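Local coordinates for SusD superfamily protein (Bacteroides thetaiotaomicron, PDB 3MCX), which is of uncharacterised function but, as a zinc-binding SusD-family protein of the outer membrane, probably takes part in capturing glycans at the cell surface, at residues Q253-F258 with R355-Y360; V359-A364 with K408-E413. All coordinates share one frame; numbering follows the deposited sequence.

Overall arrangement
Along the chain, the turn and strand start at 253-258 come first, and contact 1 brings them against the 355-360 segment, closing a loop of 96 residues. There strand 351-355, paired antiparallel with 256-260, leads directly into helix 356-370. Contact 2 begins on the same helix, one turn further on, and closes a shorter loop of 43 residues by pairing 359-364 with 408-413 of helix 403-414. The two loops follow one another rather than nest, overlapping at Val359 and Tyr360. Helix 356-370 thus joins the small sheet at its N-terminal end to helix 403-414 at its flank, and a salt bridge from Arg355 to Glu413 links both contacts.

Contact 1. Residues Q253-F258 with R355-Y360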
# COMPACT_ATOMS: atom_id res chain seq x y z
N GLN A 253 -9.22 14.48 -2.30
CA GLN A 253 -10.59 14.43 -1.79
C GLN A 253 -10.53 14.22 -0.27
O GLN A 253 -9.48 13.99 0.29
CB GLN A 253 -11.39 13.36 -2.55
CG GLN A 253 -11.51 13.70 -4.04
CD GLN A 253 -12.26 15.01 -4.28
OE1 GLN A 253 -13.47 15.07 -4.08
NE2 GLN A 253 -11.55 16.09 -4.68
N SER A 254 -11.69 14.32 0.37
CA SER A 254 -11.77 14.55 1.80
C SER A 254 -11.23 13.43 2.70
O SER A 254 -10.95 13.69 3.86
CB SER A 254 -13.21 14.89 2.22
OG SER A 254 -14.06 13.76 2.09
N GLU A 255 -11.10 12.21 2.18
CA GLU A 255 -10.53 11.15 2.99
C GLU A 255 -9.02 11.07 2.87
O GLU A 255 -8.37 10.41 3.67
CB GLU A 255 -11.10 9.78 2.61
CG GLU A 255 -12.55 9.54 2.99
CD GLU A 255 -12.92 8.04 3.05
OE1 GLU A 255 -12.01 7.16 3.05
OE2 GLU A 255 -14.14 7.77 3.10
N SER A 256 -8.44 11.67 1.82
CA SER A 256 -7.03 11.46 1.50
C SER A 256 -6.11 12.09 2.53
O SER A 256 -6.20 13.31 2.75
CB SER A 256 -6.73 12.09 0.14
OG SER A 256 -5.38 11.85 -0.19
N LEU A 257 -5.27 11.29 3.17
CA LEU A 257 -4.37 11.81 4.21
C LEU A 257 -2.96 12.07 3.68
O LEU A 257 -2.31 13.03 4.09
CB LEU A 257 -4.34 10.86 5.39
CG LEU A 257 -5.65 10.74 6.17
CD1 LEU A 257 -5.68 9.42 6.94
CD2 LEU A 257 -5.80 11.88 7.15
N PHE A 258 -2.49 11.22 2.78
CA PHE A 258 -1.22 11.43 2.07
C PHE A 258 -1.42 10.89 0.67
O PHE A 258 -1.78 9.75 0.49
CB PHE A 258 -0.08 10.74 2.80
CG PHE A 258 1.27 10.74 2.08
CD1 PHE A 258 1.70 11.82 1.32
CD2 PHE A 258 2.10 9.65 2.20
CE1 PHE A 258 2.95 11.79 0.68
CE2 PHE A 258 3.37 9.64 1.56
CZ PHE A 258 3.75 10.69 0.79
N ARG A 355 -5.74 6.75 3.34
CA ARG A 355 -6.93 7.56 3.50
C ARG A 355 -7.75 7.16 4.73
O ARG A 355 -7.53 6.12 5.36
CB ARG A 355 -7.78 7.55 2.24
CG ARG A 355 -8.40 6.24 1.90
CD ARG A 355 -9.19 6.36 0.60
NE ARG A 355 -9.69 5.06 0.13
CZ ARG A 355 -10.87 4.49 0.42
NH1 ARG A 355 -11.84 5.14 1.06
NH2 ARG A 355 -11.12 3.27 -0.03
N LEU A 356 -8.68 8.03 5.08
CA LEU A 356 -9.37 7.94 6.35
C LEU A 356 -10.11 6.60 6.53
O LEU A 356 -10.17 6.11 7.65
CB LEU A 356 -10.30 9.13 6.50
CG LEU A 356 -10.86 9.44 7.88
CD1 LEU A 356 -9.73 9.67 8.91
CD2 LEU A 356 -11.85 10.62 7.84
N SER A 357 -10.73 6.05 5.48
CA SER A 357 -11.45 4.77 5.67
C SER A 357 -10.52 3.69 6.24
O SER A 357 -10.96 2.88 7.09
CB SER A 357 -12.08 4.24 4.37
OG SER A 357 -13.23 4.96 4.00
N GLU A 358 -9.26 3.66 5.80
CA GLU A 358 -8.33 2.64 6.31
C GLU A 358 -8.11 2.86 7.79
O GLU A 358 -7.99 1.90 8.55
CB GLU A 358 -6.99 2.63 5.57
CG GLU A 358 -6.03 1.62 6.16
CD GLU A 358 -4.65 1.64 5.55
OE1 GLU A 358 -4.51 2.16 4.44
OE2 GLU A 358 -3.70 1.17 6.20
N VAL A 359 -8.02 4.12 8.18
CA VAL A 359 -7.75 4.48 9.58
C VAL A 359 -8.90 3.99 10.47
O VAL A 359 -8.67 3.42 11.53
CB VAL A 359 -7.49 6.00 9.75
CG1 VAL A 359 -7.32 6.34 11.22
CG2 VAL A 359 -6.26 6.44 8.95
N TYR A 360 -10.14 4.22 10.05
CA TYR A 360 -11.30 3.71 10.80
C TYR A 360 -11.27 2.18 10.89
O TYR A 360 -11.56 1.62 11.94
CB TYR A 360 -12.62 4.19 10.16
CG TYR A 360 -13.09 5.57 10.56
CD1 TYR A 360 -12.44 6.72 10.13
CD2 TYR A 360 -14.20 5.71 11.38
CE1 TYR A 360 -12.89 7.97 10.52
CE2 TYR A 360 -14.67 6.95 11.76
CZ TYR A 360 -14.00 8.08 11.35
OH TYR A 360 -14.49 9.32 11.79
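Glu255 reaches from a type I turn (Gln253 to Ser256) to the first turn of helix 356-370, at a strand-to-helix junction where Arg355 is the N-cap residue. The strand that starts at Ser256 is broken by a classic beta bulge, Leu257 and Phe258 opposite Ile354, and Ser256 and Arg355 form an antiparallel non-hydrogen-bonded pair. Beside them the N-H of Leu356 bonds to Glu255 O at 2.8 Å. The glutamate has CG anti to its own carbonyl carbon (chi1 -71°) and continues extended, which carries OE1 to the helix start. Three donors grip this one oxygen. Ser357 OG gives its proton to Glu255 OE1 at 2.7 Å, on the syn side and close to the carboxylate plane, whereas Ser357 N and Arg355 NH1 both meet OE1 from well out of that plane. Arg355 NH1 lies 2.8 Å from Glu255 OE1 in a salt bridge, the carboxylate and guanidinium planes 31° apart. The Arg355 chain is extended from CG to NE, and its other nitrogens pair with Glu417 and Glu413; Glu255 OE2 is taken by Arg388 and Tyr239 N. An alanine in place of the glutamate would probably leave Ser357 OG and N without their acceptor and Arg388 and Arg355 each short of a carboxylate partner. The helix N terminus and both arginines are likely to stabilise the negative charge. On the apolar side Leu257, which touches Trp202 and Ala206 of helix 201-214, crosses Val359 at about a right angle, methyl to methyl, with Leu257 CD1 3.6 Å from Val359 CG2.

Contact 2. Residues V359-A364 with K408-E413; sequences VYLNAA and KERRKE
Leu361 of helix 356-370 points at helix 403-414 and lies among the side chains of Glu409, Arg410 and Glu413, in a nearly antiparallel helix pair (168° between the segment axes, closest approach 10.8 Å). Such antiparallel helix packing is consistent with the TPR-like helical scaffold of SusD-family proteins. The two methyls of Leu361 divide the work: CD1 rests on the aliphatic start of Glu413, 4.0 Å from Glu413 CB, and CD2 meets Glu409 CG at 4.1 Å. Leu361 crosses both glutamates at about a right angle. Each of these has CG anti to its backbone N and a bend at chi2, so that the methylenes face the leucine while the carboxylates turn off to other partners, Arg309 for both and also Tyr244 and Arg388 for Glu413.

Arg410 flanks the leucine and carries the polar part of the contact. Its chain is straight through CG and CD, then bends at chi3 (63°), bringing the guanidinium across to the neighbouring helix. NH1 passes 3.7 Å from Leu361 CB and donates to Asn362 OD1 at 2.8 Å. Although the two side chains cross at about a right angle, the amide and guanidinium planes are only 10° apart, and OD1 sits at the guanidinium edge. A water spans the same pair, donating to Asn362 OD1 at 2.7 Å and accepting from Arg410 NH2 at 2.9 Å. With OD1 held by two donors and ND2 bonded to Ser209 OG, the amide of Asn362 is fixed in its orientation. Arg410 NE bridges to Asp423.

Helix 374-385 packs against both members of the pair, with Leu381 on Leu361 and Ile385 on Glu409, while helix 218-231 packs on Val359 and Ala363 of helix 356-370.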
# COMPACT_ATOMS: atom_id res chain seq x y z
N VAL A 359 -8.02 4.12 8.18
CA VAL A 359 -7.75 4.48 9.58
C VAL A 359 -8.90 3.99 10.47
O VAL A 359 -8.67 3.42 11.53
CB VAL A 359 -7.49 6.00 9.75
CG1 VAL A 359 -7.32 6.34 11.22
CG2 VAL A 359 -6.26 6.44 8.95
N TYR A 360 -10.14 4.22 10.05
CA TYR A 360 -11.30 3.71 10.80
C TYR A 360 -11.27 2.18 10.89
O TYR A 360 -11.56 1.62 11.94
CB TYR A 360 -12.62 4.19 10.16
CG TYR A 360 -13.09 5.57 10.56
CD1 TYR A 360 -12.44 6.72 10.13
CD2 TYR A 360 -14.20 5.71 11.38
CE1 TYR A 360 -12.89 7.97 10.52
CE2 TYR A 360 -14.67 6.95 11.76
CZ TYR A 360 -14.00 8.08 11.35
OH TYR A 360 -14.49 9.32 11.79
N LEU A 361 -10.94 1.51 9.79
CA LEU A 361 -10.87 0.05 9.75
C LEU A 361 -9.73 -0.50 10.63
O LEU A 361 -9.91 -1.49 11.34
CB LEU A 361 -10.81 -0.46 8.29
CG LEU A 361 -12.11 -0.24 7.52
CD1 LEU A 361 -11.83 -0.26 6.01
CD2 LEU A 361 -13.23 -1.24 7.99
N ASN A 362 -8.61 0.20 10.63
CA ASN A 362 -7.47 -0.13 11.52
C ASN A 362 -7.89 -0.02 12.96
O ASN A 362 -7.57 -0.89 13.77
CB ASN A 362 -6.28 0.81 11.26
CG ASN A 362 -5.56 0.54 9.96
OD1 ASN A 362 -5.83 -0.43 9.26
ND2 ASN A 362 -4.60 1.44 9.60
N ALA A 363 -8.60 1.05 13.31
CA ALA A 363 -9.13 1.17 14.68
C ALA A 363 -10.09 0.03 15.03
O ALA A 363 -10.05 -0.51 16.14
CB ALA A 363 -9.80 2.56 14.90
N ALA A 364 -11.01 -0.29 14.12
CA ALA A 364 -11.97 -1.34 14.40
C ALA A 364 -11.27 -2.68 14.66
O ALA A 364 -11.60 -3.35 15.64
CB ALA A 364 -12.96 -1.47 13.26
N LYS A 408 -13.81 -8.77 5.78
CA LYS A 408 -14.69 -8.58 4.62
C LYS A 408 -14.87 -7.12 4.25
O LYS A 408 -14.76 -6.76 3.08
CB LYS A 408 -16.06 -9.20 4.84
CG LYS A 408 -16.12 -10.73 4.76
CD LYS A 408 -17.57 -11.22 4.81
CE LYS A 408 -17.74 -12.70 4.51
NZ LYS A 408 -19.20 -13.09 4.42
N GLU A 409 -15.13 -6.26 5.22
CA GLU A 409 -15.31 -4.85 4.92
C GLU A 409 -14.05 -4.24 4.36
O GLU A 409 -14.11 -3.42 3.41
CB GLU A 409 -15.76 -4.09 6.17
CG GLU A 409 -16.41 -2.75 5.86
CD GLU A 409 -17.67 -2.88 5.05
OE1 GLU A 409 -18.32 -3.94 5.07
OE2 GLU A 409 -18.02 -1.88 4.40
N ARG A 410 -12.89 -4.61 4.89
CA ARG A 410 -11.62 -4.12 4.36
C ARG A 410 -11.40 -4.53 2.92
O ARG A 410 -10.90 -3.74 2.10
CB ARG A 410 -10.43 -4.60 5.20
CG ARG A 410 -10.35 -4.01 6.62
CD ARG A 410 -9.14 -4.56 7.41
NE ARG A 410 -7.91 -4.16 6.77
CZ ARG A 410 -7.22 -3.05 6.99
NH1 ARG A 410 -7.52 -2.21 7.98
NH2 ARG A 410 -6.18 -2.81 6.25
N ARG A 411 -11.74 -5.77 2.59
CA ARG A 411 -11.60 -6.26 1.21
C ARG A 411 -12.48 -5.42 0.27
O ARG A 411 -12.06 -5.05 -0.84
CB ARG A 411 -11.93 -7.75 1.10
CG ARG A 411 -10.78 -8.61 1.65
CD ARG A 411 -11.26 -10.02 1.81
NE ARG A 411 -11.58 -10.65 0.54
CZ ARG A 411 -12.25 -11.79 0.41
NH1 ARG A 411 -12.70 -12.45 1.49
NH2 ARG A 411 -12.49 -12.29 -0.80
N LYS A 412 -13.70 -5.12 0.70
CA LYS A 412 -14.62 -4.33 -0.13
C LYS A 412 -14.10 -2.87 -0.27
O LYS A 412 -14.12 -2.30 -1.34
CB LYS A 412 -16.01 -4.31 0.46
CG LYS A 412 -16.74 -5.65 0.45
CD LYS A 412 -18.07 -5.57 1.18
CE LYS A 412 -18.69 -6.94 1.39
NZ LYS A 412 -20.10 -6.84 1.91
N GLU A 413 -13.64 -2.28 0.82
CA GLU A 413 -13.30 -0.88 0.87
C GLU A 413 -11.96 -0.57 0.23
O GLU A 413 -11.81 0.45 -0.41
CB GLU A 413 -13.30 -0.37 2.33
CG GLU A 413 -13.10 1.15 2.44
CD GLU A 413 -14.16 1.93 1.65
OE1 GLU A 413 -15.34 1.53 1.71
OE2 GLU A 413 -13.82 2.95 0.98
O HOH W 1 -4.01 -1.20 7.37